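Local coordinates for protein ATP-dependent DNA helicase PIF1 (PDB 7OTJ) that probably couples ATP hydrolysis to 5'-3' unwinding of DNA, including G-quadruplexes, and so maintains nuclear and mitochondrial genome stability, at residues F301-L305 with F416-V420; K402-F408 with Q441-I445. All coordinates share one frame. Residues are numbered along the deposited sequence.

Both contacts belong to the antiparallel sheet that includes strands of the probably SH3-like 2B domain, separate from the parallel sheet of the ATP-binding P-loop domain; both lie away from the ATP site. Their centres are about 11 Å apart, and their segments alternate along the chain: 301-305, 402-408, 416-420, then 441-445. Strands 404-409 and 416-420 are antiparallel neighbours, so V419 N meets V406 O at 2.8 Å and R417 N meets F408 O at 2.9 Å, both probable hydrogen bonds. Contact 2 is a buried core, while contact 1 ties a surface loop to the adjoining strand. F301 CZ also packs on P443 CG at 3.5 Å, so the loop of contact 1 touches the turn of contact 2 as well.

Contact 1: residues F301-L305 with F416-V420; sequences FDDQL and FRTVV
The loop 301-305 curls into a tight turn beside the extended strand 416-420, the two backbones well separated: the nearest CA atoms, those of L305 and R417, are 8.6 Å apart. F301 leads in. At D302 the turn is closed by its backbone N bonding to L305 O at 2.9 Å; its t side chain forms a salt bridge, OD2 to R417 NH2, at 3.1 Å, while OD1 takes a weak hydrogen bond from D303 N at 2.8 Å. Q304 lays CB 3.4 Å from R417 NH2. L305 sets CB 3.3 Å from R417 NH2, and its CD2 meets V419 CG2 at 4.1 Å. R417 spans the gap with chi1 and chi2 both t and chi3 p, making most of this small surface contact. A loop of the probably SH3-like 2B domain, between strands 294-297 and 310-316, is thus held to another strand of its sheet by one salt bridge and one apolar touch. Strand 416-420 pairs antiparallel with 404-409, whose F408 touches both L305 and V419.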
loop_
_atom_site.group_PDB
_atom_site.type_symbol
_atom_site.label_atom_id
_atom_site.label_comp_id
_atom_site.label_asym_id
_atom_site.label_seq_id
_atom_site.Cartn_x
_atom_site.Cartn_y
_atom_site.Cartn_z
ATOM N N PHE A 301 -3.488 12.542 9.693
ATOM C CA PHE A 301 -3.738 13.684 10.568
ATOM C C PHE A 301 -3.229 13.426 11.980
ATOM O O PHE A 301 -2.357 14.141 12.483
ATOM C CB PHE A 301 -5.233 14.003 10.603
ATOM C CG PHE A 301 -5.745 14.645 9.356
ATOM C CD1 PHE A 301 -5.372 15.937 9.027
ATOM C CD2 PHE A 301 -6.612 13.967 8.518
ATOM C CE1 PHE A 301 -5.843 16.538 7.881
ATOM C CE2 PHE A 301 -7.090 14.563 7.369
ATOM C CZ PHE A 301 -6.706 15.850 7.051
ATOM N N ASP A 302 -3.753 12.392 12.620
ATOM C CA ASP A 302 -3.480 12.088 14.012
ATOM C C ASP A 302 -2.537 10.896 14.101
ATOM O O ASP A 302 -2.071 10.359 13.093
ATOM C CB ASP A 302 -4.791 11.814 14.757
ATOM C CG ASP A 302 -4.683 12.069 16.247
ATOM O OD1 ASP A 302 -3.629 12.571 16.692
ATOM O OD2 ASP A 302 -5.654 11.765 16.973
ATOM N N ASP A 303 -2.263 10.484 15.334
ATOM C CA ASP A 303 -1.648 9.189 15.571
ATOM C C ASP A 303 -2.669 8.067 15.471
ATOM O O ASP A 303 -2.291 6.914 15.238
ATOM C CB ASP A 303 -0.980 9.177 16.949
ATOM C CG ASP A 303 -0.106 7.959 17.165
ATOM O OD1 ASP A 303 0.313 7.339 16.164
ATOM O OD2 ASP A 303 0.157 7.620 18.338
ATOM N N GLN A 304 -3.954 8.389 15.619
ATOM C CA GLN A 304 -5.047 7.433 15.519
ATOM C C GLN A 304 -5.725 7.457 14.156
ATOM O O GLN A 304 -6.044 6.400 13.610
ATOM C CB GLN A 304 -6.082 7.704 16.615
ATOM C CG GLN A 304 -6.680 6.450 17.229
ATOM C CD GLN A 304 -7.472 6.738 18.491
ATOM O OE1 GLN A 304 -7.666 7.896 18.865
ATOM N NE2 GLN A 304 -7.929 5.684 19.158
ATOM N N LEU A 305 -5.934 8.636 13.581
ATOM C CA LEU A 305 -6.538 8.769 12.260
ATOM C C LEU A 305 -5.415 9.013 11.258
ATOM O O LEU A 305 -4.784 10.075 11.269
ATOM C CB LEU A 305 -7.555 9.905 12.240
ATOM C CG LEU A 305 -8.112 10.309 10.876
ATOM C CD1 LEU A 305 -8.802 9.130 10.212
ATOM C CD2 LEU A 305 -9.066 11.482 11.031
ATOM N N PHE A 416 -15.073 4.001 17.203
ATOM C CA PHE A 416 -15.207 5.007 16.159
ATOM C C PHE A 416 -14.670 6.341 16.660
ATOM O O PHE A 416 -14.386 6.522 17.847
ATOM C CB PHE A 416 -16.671 5.174 15.723
ATOM C CG PHE A 416 -17.346 3.892 15.318
ATOM C CD1 PHE A 416 -16.651 2.904 14.638
ATOM C CD2 PHE A 416 -18.684 3.676 15.616
ATOM C CE1 PHE A 416 -17.279 1.726 14.268
ATOM C CE2 PHE A 416 -19.314 2.500 15.247
ATOM C CZ PHE A 416 -18.610 1.525 14.572
ATOM N N ARG A 417 -14.526 7.285 15.731
ATOM C CA ARG A 417 -14.229 8.670 16.095
ATOM C C ARG A 417 -14.728 9.565 14.970
ATOM O O ARG A 417 -14.168 9.549 13.870
ATOM C CB ARG A 417 -12.740 8.873 16.344
ATOM C CG ARG A 417 -12.381 10.294 16.749
ATOM C CD ARG A 417 -11.085 10.331 17.540
ATOM N NE ARG A 417 -9.930 9.925 16.747
ATOM C CZ ARG A 417 -9.047 10.765 16.226
ATOM N NH1 ARG A 417 -9.159 12.072 16.387
ATOM N NH2 ARG A 417 -8.022 10.280 15.530
ATOM N N THR A 418 -15.774 10.336 15.247
ATOM C CA THR A 418 -16.350 11.243 14.267
ATOM C C THR A 418 -15.619 12.577 14.320
ATOM O O THR A 418 -15.366 13.111 15.405
ATOM C CB THR A 418 -17.843 11.439 14.529
ATOM O OG1 THR A 418 -18.483 10.159 14.612
ATOM C CG2 THR A 418 -18.482 12.245 13.409
ATOM N N VAL A 419 -15.287 13.113 13.145
ATOM C CA VAL A 419 -14.516 14.343 13.029
ATOM C C VAL A 419 -15.017 15.122 11.820
ATOM O O VAL A 419 -15.658 14.577 10.919
ATOM C CB VAL A 419 -12.994 14.082 12.902
ATOM C CG1 VAL A 419 -12.415 13.597 14.221
ATOM C CG2 VAL A 419 -12.715 13.081 11.796
ATOM N N VAL A 420 -14.729 16.419 11.825
ATOM C CA VAL A 420 -15.081 17.301 10.719
ATOM C C VAL A 420 -13.875 17.402 9.789
ATOM O O VAL A 420 -12.813 17.896 10.185
ATOM C CB VAL A 420 -15.513 18.685 11.227
ATOM C CG1 VAL A 420 -14.609 19.151 12.370
ATOM C CG2 VAL A 420 -15.519 19.695 10.084
#

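Contact 2: residues K402-F408 with Q441-I445; sequences KYPLVKF and QFPLI
In the antiparallel sheet of the probably SH3-like 2B domain, apolar packing in a buried core joins segment 402-408 to the broken strand 435-446. No hydrogen bond crosses; the closest CA atoms, Y403 and F442, stand 8.4 Å apart. An inverse gamma turn centred on P443, with L444 N bonded to F442 O at 2.8 Å, breaks the extended run, and F442 and L444 both point CA-to-CB at the other segment. The F442 ring (chi1 m), the larger bump, fits into the hollow between Y403 and P404, turning its edge toward the Y403 face in an offset edge-to-face pair, centroids 5.3 Å apart and planes at 75°, while P404 CD sits over the face of the F442 ring in a CH-pi contact, 3.9 Å from the centroid. L444, m then t, pushes its forked end among P404, V406 and F408: CD1 is 4.2 Å from P404 CB and 4.0 Å from V406 CG2. L287 of strand 286-289 borders both bumps. L444 CD2 meets the F408 ring edge-on, 3.8 Å from CZ.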
loop_
_atom_site.group_PDB
_atom_site.type_symbol
_atom_site.label_atom_id
_atom_site.label_comp_id
_atom_site.label_asym_id
_atom_site.label_seq_id
_atom_site.Cartn_x
_atom_site.Cartn_y
_atom_site.Cartn_z
ATOM N N LYS A 402 -19.333 23.991 2.936
ATOM C CA LYS A 402 -19.766 22.871 3.772
ATOM C C LYS A 402 -18.687 21.804 3.896
ATOM O O LYS A 402 -18.128 21.363 2.888
ATOM C CB LYS A 402 -21.041 22.232 3.207
ATOM C CG LYS A 402 -22.320 22.962 3.565
ATOM C CD LYS A 402 -23.486 22.397 2.769
ATOM C CE LYS A 402 -24.814 22.996 3.202
ATOM N NZ LYS A 402 -25.243 22.519 4.545
ATOM N N TYR A 403 -18.408 21.361 5.170
ATOM C CA TYR A 403 -17.452 20.272 5.301
ATOM C C TYR A 403 -18.157 18.946 5.580
ATOM O O TYR A 403 -19.206 18.914 6.230
ATOM C CB TYR A 403 -16.454 20.555 6.428
ATOM C CG TYR A 403 -15.509 21.704 6.149
ATOM C CD1 TYR A 403 -15.499 22.346 4.917
ATOM C CD2 TYR A 403 -14.616 22.137 7.118
ATOM C CE1 TYR A 403 -14.631 23.391 4.663
ATOM C CE2 TYR A 403 -13.747 23.178 6.875
ATOM C CZ TYR A 403 -13.758 23.802 5.649
ATOM O OH TYR A 403 -12.887 24.839 5.418
ATOM N N PRO A 404 -17.608 17.835 5.083
ATOM C CA PRO A 404 -18.156 16.517 5.430
ATOM C C PRO A 404 -17.949 16.179 6.899
ATOM O O PRO A 404 -16.901 16.463 7.482
ATOM C CB PRO A 404 -17.373 15.554 4.526
ATOM C CG PRO A 404 -16.843 16.402 3.426
ATOM C CD PRO A 404 -16.567 17.738 4.046
ATOM N N LEU A 405 -18.960 15.547 7.486
ATOM C CA LEU A 405 -18.877 14.991 8.833
ATOM C C LEU A 405 -18.699 13.484 8.699
ATOM O O LEU A 405 -19.594 12.790 8.208
ATOM C CB LEU A 405 -20.128 15.328 9.639
ATOM C CG LEU A 405 -20.121 14.866 11.094
ATOM C CD1 LEU A 405 -18.955 15.498 11.833
ATOM C CD2 LEU A 405 -21.438 15.215 11.760
ATOM N N VAL A 406 -17.547 12.977 9.134
ATOM C CA VAL A 406 -17.153 11.600 8.863
ATOM C C VAL A 406 -16.793 10.907 10.171
ATOM O O VAL A 406 -16.044 11.455 10.987
ATOM C CB VAL A 406 -15.977 11.530 7.871
ATOM C CG1 VAL A 406 -15.655 10.084 7.540
ATOM C CG2 VAL A 406 -16.308 12.303 6.600
ATOM N N LYS A 407 -17.319 9.697 10.355
ATOM C CA LYS A 407 -17.029 8.855 11.509
ATOM C C LYS A 407 -16.042 7.774 11.082
ATOM O O LYS A 407 -16.360 6.951 10.218
ATOM C CB LYS A 407 -18.313 8.227 12.051
ATOM C CG LYS A 407 -18.093 7.207 13.154
ATOM C CD LYS A 407 -19.297 6.285 13.314
ATOM C CE LYS A 407 -19.502 5.410 12.081
ATOM N NZ LYS A 407 -18.313 4.564 11.759
ATOM N N PHE A 408 -14.868 7.759 11.707
ATOM C CA PHE A 408 -13.740 6.942 11.267
ATOM C C PHE A 408 -13.516 5.790 12.243
ATOM O O PHE A 408 -13.317 6.018 13.442
ATOM C CB PHE A 408 -12.466 7.782 11.157
ATOM C CG PHE A 408 -12.407 8.665 9.938
ATOM C CD1 PHE A 408 -12.187 8.122 8.683
ATOM C CD2 PHE A 408 -12.532 10.041 10.053
ATOM C CE1 PHE A 408 -12.117 8.931 7.561
ATOM C CE2 PHE A 408 -12.462 10.857 8.934
ATOM C CZ PHE A 408 -12.252 10.299 7.688
ATOM N N GLN A 441 -8.225 19.910 -1.784
ATOM C CA GLN A 441 -9.366 19.010 -1.782
ATOM C C GLN A 441 -9.478 18.406 -0.392
ATOM O O GLN A 441 -8.500 18.352 0.357
ATOM C CB GLN A 441 -9.206 17.915 -2.845
ATOM C CG GLN A 441 -10.352 16.910 -2.930
ATOM C CD GLN A 441 -11.641 17.533 -3.426
ATOM O OE1 GLN A 441 -12.367 18.179 -2.667
ATOM N NE2 GLN A 441 -11.930 17.345 -4.708
ATOM N N PHE A 442 -10.678 17.961 -0.053
ATOM C CA PHE A 442 -10.842 17.179 1.158
ATOM C C PHE A 442 -10.094 15.857 1.015
ATOM O O PHE A 442 -10.118 15.242 -0.056
ATOM C CB PHE A 442 -12.321 16.925 1.438
ATOM C CG PHE A 442 -13.112 18.179 1.658
ATOM C CD1 PHE A 442 -13.236 18.720 2.926
ATOM C CD2 PHE A 442 -13.713 18.830 0.595
ATOM C CE1 PHE A 442 -13.952 19.878 3.131
ATOM C CE2 PHE A 442 -14.429 19.990 0.793
ATOM C CZ PHE A 442 -14.552 20.515 2.063
ATOM N N PRO A 443 -9.414 15.401 2.061
ATOM C CA PRO A 443 -8.613 14.168 1.960
ATOM C C PRO A 443 -9.463 12.906 2.053
ATOM O O PRO A 443 -9.299 12.076 2.953
ATOM C CB PRO A 443 -7.647 14.314 3.142
ATOM C CG PRO A 443 -8.443 15.060 4.153
ATOM C CD PRO A 443 -9.269 16.049 3.376
ATOM N N LEU A 444 -10.364 12.730 1.087
ATOM C CA LEU A 444 -11.287 11.604 1.104
ATOM C C LEU A 444 -11.466 11.054 -0.302
ATOM O O LEU A 444 -11.434 11.802 -1.282
ATOM C CB LEU A 444 -12.657 12.009 1.671
ATOM C CG LEU A 444 -12.726 12.546 3.102
ATOM C CD1 LEU A 444 -14.118 13.080 3.404
ATOM C CD2 LEU A 444 -12.336 11.470 4.102
ATOM N N ILE A 445 -11.624 9.735 -0.385
ATOM C CA ILE A 445 -12.028 9.039 -1.598
ATOM C C ILE A 445 -13.121 8.051 -1.215
ATOM O O ILE A 445 -13.118 7.501 -0.111
ATOM C CB ILE A 445 -10.851 8.314 -2.287
ATOM C CG1 ILE A 445 -10.188 7.340 -1.319
ATOM C CG2 ILE A 445 -9.844 9.317 -2.842
ATOM C CD1 ILE A 445 -9.152 6.477 -1.968
#